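Local coordinates for protein proline dehydrogenase (Bradyrhizobium japonicum USDA 110, PDB 3HAZ) that probably oxidises proline to glutamate in two steps, joining an FAD-dependent proline dehydrogenase and an NAD-dependent 1-pyrroline-5-carboxylate dehydrogenase in one chain, at residues 339-344 with 416-421; 535-540 with 589-594. One frame throughout, in Å; residues are numbered along the deposited sequence.

Overall arrangement
The two contacts lie in different catalytic parts of this bifunctional chain and come in series, contact 1 closing before contact 2 opens. Contact 1 (339-344 with 416-421) joins strands 338-343 and 416-420 of the parallel barrel sheet in the proline dehydrogenase region, where they line the FAD pocket. Contact 2 (535-540 with 589-594) belongs to the aldehyde dehydrogenase family region and ties the loop after helix 524-536 to the start of helix 589-598, away from the annotated sites. The centres of contacts 1 and 2 are about 47 Å apart, the nearest atoms of contacts 1 and 2 about 31 Å, and they share no strand or helix. One thus shapes a cofactor site, the other pins a loop residue to a helix.

Contact 1. Residues 339-344 with 416-421; sequences MVRLVK and EFQRLH. With FAD (flavin-adenine dinucleotide), chain C.
Three N-H groups converge on E416 OE2: NE2 of Q418, the side chain that meets R341 across the contact, together with R441 NE and Q393 NE2. The Q418 NE2 bond to E416 OE2 is 2.8 Å long and nearly straight, and it lies in the amide plane. It thereby fixes which way the amide is turned and presents Q418 OE1 to R341. R341 NE donates to that oxygen, Q418 OE1, over 3.0 Å, on a lone pair in the carbonyl plane; the bond is bent (135°), and the guanidinium and amide planes stand 51° apart. The R341 side chain leaves the strand with CG anti to the backbone N and bends at chi3 (-63°), which brings the guanidinium alongside the flavin. FAD C6 lies over one face, offset toward the rim, while FAD O4 sits at the edge. R341 NH1 comes within 3.1 Å of FAD N5, so positive charge may polarise the redox-active part of the ring. D280 forms a salt bridge with NH1, and S237 and Y443 both bond NH2. Two residues along, V343 CG2 packs 3.5 Å from FAD N1, and the next residue, K344, donates from NZ to FAD O2A of the diphosphate (2.9 Å). Strands 338-343 and 416-420 are not sheet neighbours: 390-395 runs between them in the TIM-type (beta/alpha) barrel of the proline dehydrogenase domain. R341 and Q418 bridge over it, while L342 packs against helix 369-384.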
# COMPACT_ATOMS: atom_id res chain seq x y z
N MET A 339 -40.76 -38.75 20.74
CA MET A 339 -40.88 -37.69 19.76
C MET A 339 -39.71 -36.74 19.98
O MET A 339 -39.51 -36.21 21.08
CB MET A 339 -42.24 -37.00 19.89
CG MET A 339 -43.43 -37.94 19.63
SD MET A 339 -45.07 -37.30 20.06
CE MET A 339 -45.41 -36.23 18.65
N VAL A 340 -38.91 -36.56 18.94
CA VAL A 340 -37.63 -35.87 19.06
C VAL A 340 -37.58 -34.66 18.14
O VAL A 340 -37.68 -34.79 16.92
CB VAL A 340 -36.48 -36.82 18.72
CG1 VAL A 340 -35.15 -36.10 18.86
CG2 VAL A 340 -36.54 -38.05 19.61
N ARG A 341 -37.42 -33.48 18.73
CA ARG A 341 -37.37 -32.24 17.98
C ARG A 341 -35.96 -31.87 17.57
O ARG A 341 -35.07 -31.74 18.42
CB ARG A 341 -37.96 -31.09 18.79
CG ARG A 341 -38.00 -29.78 18.00
CD ARG A 341 -38.11 -28.58 18.93
NE ARG A 341 -39.35 -28.59 19.68
CZ ARG A 341 -39.46 -28.15 20.93
NH1 ARG A 341 -38.39 -27.67 21.55
NH2 ARG A 341 -40.62 -28.20 21.55
N LEU A 342 -35.75 -31.71 16.27
CA LEU A 342 -34.46 -31.26 15.77
C LEU A 342 -34.53 -29.77 15.45
O LEU A 342 -35.40 -29.33 14.70
CB LEU A 342 -34.05 -32.04 14.52
CG LEU A 342 -32.63 -31.79 14.02
CD1 LEU A 342 -31.59 -32.36 15.00
CD2 LEU A 342 -32.44 -32.36 12.61
N VAL A 343 -33.63 -29.00 16.04
CA VAL A 343 -33.56 -27.56 15.81
C VAL A 343 -32.12 -27.23 15.47
O VAL A 343 -31.22 -28.05 15.67
CB VAL A 343 -33.91 -26.77 17.09
CG1 VAL A 343 -35.25 -27.23 17.67
CG2 VAL A 343 -32.79 -26.92 18.12
N LYS A 344 -31.89 -26.03 14.96
CA LYS A 344 -30.52 -25.58 14.76
C LYS A 344 -29.93 -25.12 16.09
O LYS A 344 -28.99 -25.75 16.60
CB LYS A 344 -30.45 -24.54 13.64
CG LYS A 344 -30.75 -25.19 12.28
CD LYS A 344 -30.89 -24.20 11.12
CE LYS A 344 -31.36 -24.95 9.87
NZ LYS A 344 -31.53 -24.08 8.68
N GLU A 416 -42.98 -34.83 11.55
CA GLU A 416 -43.68 -33.57 11.35
C GLU A 416 -42.66 -32.44 11.23
O GLU A 416 -41.47 -32.63 11.53
CB GLU A 416 -44.63 -33.28 12.53
CG GLU A 416 -43.90 -32.88 13.82
CD GLU A 416 -44.81 -32.72 15.02
OE1 GLU A 416 -45.97 -33.19 14.97
OE2 GLU A 416 -44.36 -32.13 16.04
N PHE A 417 -43.13 -31.29 10.77
CA PHE A 417 -42.35 -30.06 10.88
C PHE A 417 -42.92 -29.25 12.04
O PHE A 417 -44.03 -29.52 12.50
CB PHE A 417 -42.42 -29.26 9.58
CG PHE A 417 -41.70 -29.90 8.43
CD1 PHE A 417 -42.41 -30.61 7.46
CD2 PHE A 417 -40.32 -29.82 8.32
CE1 PHE A 417 -41.74 -31.22 6.40
CE2 PHE A 417 -39.65 -30.43 7.27
CZ PHE A 417 -40.36 -31.13 6.31
N GLN A 418 -42.17 -28.27 12.52
CA GLN A 418 -42.67 -27.36 13.54
C GLN A 418 -42.31 -25.92 13.25
O GLN A 418 -41.36 -25.63 12.51
CB GLN A 418 -42.15 -27.73 14.93
CG GLN A 418 -42.39 -29.15 15.34
CD GLN A 418 -41.99 -29.39 16.78
OE1 GLN A 418 -41.14 -28.68 17.32
NE2 GLN A 418 -42.60 -30.40 17.41
N ARG A 419 -43.08 -25.01 13.84
CA ARG A 419 -42.84 -23.59 13.68
C ARG A 419 -43.39 -22.84 14.88
O ARG A 419 -44.22 -23.36 15.63
CB ARG A 419 -43.53 -23.08 12.42
CG ARG A 419 -45.05 -23.02 12.54
CD ARG A 419 -45.66 -22.29 11.35
NE ARG A 419 -47.07 -21.98 11.56
CZ ARG A 419 -47.53 -20.77 11.84
NH1 ARG A 419 -48.83 -20.59 12.02
NH2 ARG A 419 -46.70 -19.73 11.95
N LEU A 420 -42.93 -21.60 15.05
CA LEU A 420 -43.42 -20.74 16.11
C LEU A 420 -44.47 -19.78 15.56
O LEU A 420 -44.27 -19.17 14.51
CB LEU A 420 -42.26 -19.96 16.73
CG LEU A 420 -42.49 -19.40 18.13
CD1 LEU A 420 -42.77 -20.53 19.12
CD2 LEU A 420 -41.29 -18.58 18.58
N HIS A 421 -45.59 -19.65 16.27
CA HIS A 421 -46.62 -18.71 15.87
C HIS A 421 -45.97 -17.36 15.53
O HIS A 421 -45.11 -16.87 16.26
CB HIS A 421 -47.66 -18.57 17.00
CG HIS A 421 -48.99 -18.07 16.53
ND1 HIS A 421 -49.60 -18.53 15.38
CD2 HIS A 421 -49.84 -17.16 17.07
CE1 HIS A 421 -50.76 -17.92 15.22
NE2 HIS A 421 -50.93 -17.08 16.23
PA FAD C . -32.09 -20.27 9.74
O1A FAD C . -32.06 -18.70 9.29
O2A FAD C . -31.97 -21.19 8.61
O5B FAD C . -30.84 -20.54 10.75
C5B FAD C . -30.69 -19.69 11.85
C4B FAD C . -29.66 -20.28 12.82
O4B FAD C . -28.40 -20.94 12.27
C3B FAD C . -29.49 -19.97 14.18
O3B FAD C . -30.64 -19.86 15.01
C2B FAD C . -28.30 -20.79 14.60
O2B FAD C . -28.55 -21.97 15.34
C1B FAD C . -27.49 -20.97 13.36
N9A FAD C . -26.45 -20.00 13.07
C8A FAD C . -26.58 -18.64 12.80
N7A FAD C . -25.34 -18.14 12.55
C5A FAD C . -24.42 -19.21 12.66
C6A FAD C . -22.92 -19.29 12.49
N6A FAD C . -22.15 -18.10 12.16
N1A FAD C . -22.30 -20.44 12.64
C2A FAD C . -23.02 -21.60 12.96
N3A FAD C . -24.46 -21.53 13.12
C4A FAD C . -25.11 -20.33 12.96
N1 FAD C . -33.33 -23.88 19.86
C2 FAD C . -32.68 -24.33 20.98
O2 FAD C . -31.35 -24.02 21.16
N3 FAD C . -33.39 -25.09 21.97
C4 FAD C . -34.72 -25.36 21.80
O4 FAD C . -35.40 -26.16 22.73
C4X FAD C . -35.41 -24.89 20.63
N5 FAD C . -36.86 -25.19 20.42
C5X FAD C . -37.52 -24.72 19.26
C6 FAD C . -38.95 -25.00 19.07
C7 FAD C . -39.60 -24.53 17.91
C7M FAD C . -41.09 -24.82 17.74
C8 FAD C . -38.86 -23.76 16.89
C8M FAD C . -39.55 -23.23 15.62
C9 FAD C . -37.49 -23.49 17.08
C9A FAD C . -36.80 -23.97 18.29
N10 FAD C . -35.38 -23.69 18.49
C10 FAD C . -34.71 -24.17 19.68
C1' FAD C . -34.53 -23.06 17.43
C2' FAD C . -34.39 -21.51 17.49
O2' FAD C . -35.39 -20.96 18.34
C3' FAD C . -34.44 -20.95 16.06
O3' FAD C . -35.78 -20.92 15.60
C4' FAD C . -33.57 -21.78 15.05
O4' FAD C . -32.28 -22.11 15.44
C5' FAD C . -33.60 -21.17 13.62
O5' FAD C . -33.32 -22.12 12.61
P FAD C . -34.03 -21.89 11.12
O1P FAD C . -33.68 -23.18 10.13
O2P FAD C . -35.48 -21.70 11.29
O3P FAD C . -33.48 -20.46 10.56

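Contact 2. Residues 535-540 with 589-594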
# COMPACT_ATOMS: atom_id res chain seq x y z
N LYS A 535 -6.87 -32.81 43.35
CA LYS A 535 -6.89 -33.72 44.49
C LYS A 535 -5.55 -34.42 44.65
O LYS A 535 -5.09 -34.67 45.76
CB LYS A 535 -8.02 -34.74 44.35
CG LYS A 535 -8.14 -35.69 45.53
CD LYS A 535 -9.29 -36.66 45.37
CE LYS A 535 -9.39 -37.60 46.55
NZ LYS A 535 -9.41 -36.86 47.85
N ALA A 536 -4.91 -34.73 43.52
CA ALA A 536 -3.62 -35.41 43.53
C ALA A 536 -2.52 -34.55 44.15
O ALA A 536 -1.55 -35.07 44.69
CB ALA A 536 -3.24 -35.84 42.12
N GLU A 537 -2.67 -33.23 44.06
CA GLU A 537 -1.67 -32.32 44.60
C GLU A 537 -1.82 -32.19 46.11
O GLU A 537 -2.87 -31.80 46.62
CB GLU A 537 -1.76 -30.95 43.93
CG GLU A 537 -1.35 -30.96 42.47
CD GLU A 537 0.12 -31.30 42.28
OE1 GLU A 537 0.94 -30.93 43.14
OE2 GLU A 537 0.45 -31.93 41.25
N THR A 538 -0.75 -32.53 46.83
CA THR A 538 -0.78 -32.60 48.28
C THR A 538 -0.11 -31.39 48.93
O THR A 538 0.72 -30.71 48.32
CB THR A 538 -0.10 -33.89 48.78
OG1 THR A 538 -0.78 -34.38 49.94
CG2 THR A 538 1.37 -33.63 49.11
N GLY A 539 -0.49 -31.12 50.18
CA GLY A 539 0.07 -30.00 50.92
C GLY A 539 -0.29 -30.06 52.39
O GLY A 539 -1.42 -29.80 52.78
N ASP A 540 0.70 -30.41 53.21
CA ASP A 540 0.49 -30.51 54.65
C ASP A 540 0.34 -29.12 55.27
O ASP A 540 -0.23 -28.97 56.35
CB ASP A 540 1.65 -31.25 55.31
N SER A 589 -0.81 -25.81 36.89
CA SER A 589 -2.05 -25.22 37.37
C SER A 589 -2.70 -25.99 38.52
O SER A 589 -3.24 -25.39 39.45
CB SER A 589 -3.05 -25.08 36.21
OG SER A 589 -3.20 -26.32 35.55
N ALA A 590 -2.65 -27.32 38.46
CA ALA A 590 -3.30 -28.13 39.48
C ALA A 590 -2.66 -27.89 40.85
O ALA A 590 -3.36 -27.74 41.85
CB ALA A 590 -3.24 -29.61 39.12
N HIS A 591 -1.33 -27.84 40.87
CA HIS A 591 -0.57 -27.57 42.07
C HIS A 591 -0.94 -26.21 42.66
O HIS A 591 -1.20 -26.10 43.86
CB HIS A 591 0.92 -27.62 41.74
CG HIS A 591 1.81 -27.24 42.89
ND1 HIS A 591 2.03 -28.07 43.97
CD2 HIS A 591 2.56 -26.14 43.11
CE1 HIS A 591 2.87 -27.49 44.81
NE2 HIS A 591 3.20 -26.31 44.31
N PHE A 592 -0.96 -25.18 41.83
CA PHE A 592 -1.28 -23.84 42.30
C PHE A 592 -2.76 -23.67 42.65
O PHE A 592 -3.11 -22.96 43.59
CB PHE A 592 -0.82 -22.78 41.30
CG PHE A 592 0.66 -22.54 41.33
CD1 PHE A 592 1.50 -23.20 40.44
CD2 PHE A 592 1.22 -21.68 42.26
CE1 PHE A 592 2.87 -23.00 40.47
CE2 PHE A 592 2.60 -21.47 42.30
CZ PHE A 592 3.42 -22.13 41.40
N ILE A 593 -3.63 -24.32 41.89
CA ILE A 593 -5.05 -24.31 42.22
C ILE A 593 -5.25 -24.98 43.58
O ILE A 593 -6.03 -24.50 44.40
CB ILE A 593 -5.89 -25.01 41.13
CG1 ILE A 593 -5.96 -24.13 39.88
CG2 ILE A 593 -7.31 -25.31 41.65
CD1 ILE A 593 -6.61 -24.81 38.69
N ALA A 594 -4.52 -26.06 43.82
CA ALA A 594 -4.59 -26.76 45.10
C ALA A 594 -4.20 -25.84 46.25
O ALA A 594 -4.85 -25.82 47.29
CB ALA A 594 -3.71 -28.01 45.10
O HOH W 1 0.68 -29.45 38.81
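E537 and H591 form a His-carboxylate hydrogen bond that joins the loop after helix 524-536 to the first turns of helix 589-598, in the aldehyde dehydrogenase part of the chain. The polar link runs from H591 ND1 to E537 OE1, 3.2 Å long with an N-H...O angle of 148°. The oxygen lies near the ring plane at the imidazole edge, but the donor comes from above the carboxylate plane, and the two planes are almost perpendicular. The H591 ring is swung out by a CG anti to the backbone N (chi1 175°), whereas the E537 chain folds at chi2 to bring its carboxylate beside the helix. Water adds a second, looser link: one molecule accepts from H591 N at 3.3 Å and makes a weak bond to E537 OE2. Replacing E537 by an alanine would take away the carboxylate, and H591 ND1 would probably lose this mate and its ring be held less firmly. The remaining contact is nonpolar. E537 CG lies on the helix backbone, 3.5 Å from H591 CA, and approaches A590 CB more loosely. V534 of helix 524-536 also packs against A594, whose CB rests 3.7 Å from E537 CB.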